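Local atomic coordinates of DNA gyrase, B subunit, truncated (Myxococcus xanthus, PDB entry 3CWV), a protein that probably takes part, as the B subunit of a type II topoisomerase, in the ATP-dependent breakage, passage and rejoining of double-stranded DNA. Residues 14-19 and 158-163. Residues are numbered along the deposited sequence; the frame is centred on the assembly and turned at random.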
loop_
_atom_site.group_PDB
_atom_site.type_symbol
_atom_site.label_atom_id
_atom_site.label_comp_id
_atom_site.label_asym_id
_atom_site.label_seq_id
_atom_site.Cartn_x
_atom_site.Cartn_y
_atom_site.Cartn_z
ATOM N N ASN A 14 20.043 17.196 5.585
ATOM C CA ASN A 14 18.816 17.719 6.193
ATOM C C ASN A 14 17.999 16.638 6.863
ATOM O O ASN A 14 17.490 16.825 7.970
ATOM C CB ASN A 14 17.919 18.387 5.154
ATOM C CG ASN A 14 18.440 19.752 4.724
ATOM O OD1 ASN A 14 19.481 20.219 5.201
ATOM N ND2 ASN A 14 17.716 20.390 3.814
ATOM N N VAL A 15 17.855 15.502 6.191
ATOM C CA VAL A 15 17.134 14.369 6.786
ATOM C C VAL A 15 17.882 13.814 7.995
ATOM O O VAL A 15 17.268 13.519 9.027
ATOM C CB VAL A 15 16.891 13.241 5.741
ATOM C CG1 VAL A 15 16.253 12.025 6.392
ATOM C CG2 VAL A 15 15.973 13.758 4.615
ATOM N N ARG A 16 19.201 13.642 7.859
ATOM C CA ARG A 16 19.997 13.075 8.965
ATOM C C ARG A 16 20.035 14.012 10.181
ATOM O O ARG A 16 20.250 13.548 11.299
ATOM C CB ARG A 16 21.426 12.783 8.531
ATOM C CG ARG A 16 21.503 11.616 7.509
ATOM C CD ARG A 16 22.963 11.214 7.219
ATOM N NE ARG A 16 23.689 10.707 8.394
ATOM C CZ ARG A 16 23.776 9.445 8.795
ATOM N NH1 ARG A 16 23.099 8.452 8.194
ATOM N NH2 ARG A 16 24.508 9.177 9.879
ATOM N N LYS A 17 19.858 15.303 9.944
ATOM C CA LYS A 17 19.908 16.290 11.041
ATOM C C LYS A 17 18.674 16.238 11.935
ATOM O O LYS A 17 18.776 16.406 13.150
ATOM C CB LYS A 17 20.110 17.693 10.498
ATOM C CG LYS A 17 20.678 18.667 11.591
ATOM C CD LYS A 17 20.324 20.083 11.288
ATOM C CE LYS A 17 20.788 21.016 12.457
ATOM N NZ LYS A 17 20.720 22.400 11.917
ATOM N N ARG A 18 17.507 15.982 11.344
ATOM C CA ARG A 18 16.259 15.863 12.112
ATOM C C ARG A 18 15.434 14.649 11.646
ATOM O O ARG A 18 14.367 14.813 11.077
ATOM C CB ARG A 18 15.436 17.162 11.994
ATOM C CG ARG A 18 16.267 18.416 12.232
ATOM C CD ARG A 18 15.401 19.624 12.542
ATOM N NE ARG A 18 15.029 19.647 13.958
ATOM C CZ ARG A 18 14.356 20.633 14.533
ATOM N NH1 ARG A 18 13.974 21.685 13.816
ATOM N NH2 ARG A 18 14.072 20.560 15.824
ATOM N N PRO A 19 15.940 13.420 11.909
ATOM C CA PRO A 19 15.352 12.188 11.385
ATOM C C PRO A 19 13.891 12.012 11.720
ATOM O O PRO A 19 13.141 11.633 10.846
ATOM C CB PRO A 19 16.168 11.073 12.046
ATOM C CG PRO A 19 17.397 11.699 12.561
ATOM C CD PRO A 19 17.116 13.163 12.757
ATOM N N VAL A 158 20.924 -0.854 5.957
ATOM C CA VAL A 158 21.029 -1.088 7.387
ATOM C C VAL A 158 20.690 0.222 8.110
ATOM O O VAL A 158 21.430 1.198 8.020
ATOM C CB VAL A 158 22.471 -1.531 7.769
ATOM C CG1 VAL A 158 22.561 -1.848 9.276
ATOM C CG2 VAL A 158 22.891 -2.762 6.929
ATOM N N PRO A 159 19.562 0.242 8.830
ATOM C CA PRO A 159 19.203 1.441 9.591
ATOM C C PRO A 159 20.388 1.843 10.447
ATOM O O PRO A 159 21.027 0.980 11.056
ATOM C CB PRO A 159 18.037 0.959 10.463
ATOM C CG PRO A 159 17.362 -0.087 9.571
ATOM C CD PRO A 159 18.560 -0.825 8.986
ATOM N N ASP A 160 20.665 3.142 10.489
ATOM C CA ASP A 160 21.856 3.659 11.151
ATOM C C ASP A 160 21.738 3.475 12.667
ATOM O O ASP A 160 20.867 4.094 13.324
ATOM C CB ASP A 160 22.003 5.145 10.799
ATOM C CG ASP A 160 23.392 5.694 11.114
ATOM O OD1 ASP A 160 23.934 5.390 12.208
ATOM O OD2 ASP A 160 23.955 6.384 10.238
ATOM N N ALA A 161 22.639 2.665 13.230
ATOM C CA ALA A 161 22.632 2.400 14.679
ATOM C C ALA A 161 22.968 3.614 15.556
ATOM O O ALA A 161 22.742 3.579 16.765
ATOM C CB ALA A 161 23.580 1.245 15.005
ATOM N N THR A 162 23.525 4.666 14.977
ATOM C CA THR A 162 23.781 5.900 15.732
ATOM C C THR A 162 22.528 6.795 15.793
ATOM O O THR A 162 22.498 7.781 16.517
ATOM C CB THR A 162 24.981 6.741 15.186
ATOM O OG1 THR A 162 24.703 7.235 13.861
ATOM C CG2 THR A 162 26.269 5.919 15.147
ATOM N N ILE A 163 21.505 6.439 15.025
ATOM C CA ILE A 163 20.313 7.278 14.929
ATOM C C ILE A 163 19.153 6.616 15.651
ATOM O O ILE A 163 18.448 7.252 16.432
ATOM C CB ILE A 163 19.926 7.548 13.439
ATOM C CG1 ILE A 163 21.015 8.375 12.739
ATOM C CG2 ILE A 163 18.520 8.220 13.334
ATOM C CD1 ILE A 163 20.725 8.729 11.261
#
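The guanidinium of Arg-16 has Ile-163 CD1 over one face and Asp-160 OD2 at its edge, in its plane. Ile-163 CD1 sits 3.7 Å above the guanidinium plane of Arg-16, displaced from the middle of the group. The edge contact is an end-on salt bridge, with NH1 and NH2 both given to one oxygen. It joins the N-terminal helix 11-17 to an Asx turn that follows strand 151-159 of the large mixed sheet, a sheet consistent with the N-terminal ATPase (GHKL) domain of GyrB relatives. Arg-16 NH2 lies 2.9 Å from Asp-160 OD2. Arg-16 NH1 lies 3.0 Å from Asp-160 OD2. Neither bond is straight, at 150° and 141°. The two planes are turned 47° apart, and both nitrogens reach OD2 from the same face of the carboxylate. The Arg-16 chain is bent about CG-CD, which helps swing the head toward the turn. NH1 also bonds to Ala-107 O, at the end of helix 102-107, so the head is held at two places. The other carboxylate oxygen, OD1, closes the turn. Asp-160 OD1 accepts from Thr-162 N at 2.9 Å through its anti lone pair. Asp-160 OD1 also accepts from Thr-162 OG1 at 2.6 Å, from above the carboxylate plane. The carboxylate, on a buried residue, is thus gripped at both oxygens. An alanine at Asp-160 would probably leave the Arg-16 charge without its mate in this contact and free the Thr-162 hydroxyl to turn. The backbone N of Ile-163 bonds to Asp-160 O, and the two branches of Ile-163 divide the apolar contact. CD1 lies over the guanidinium, while Ile-163 CG2 packs against the proline ring, 3.7 Å from Pro-19 CG.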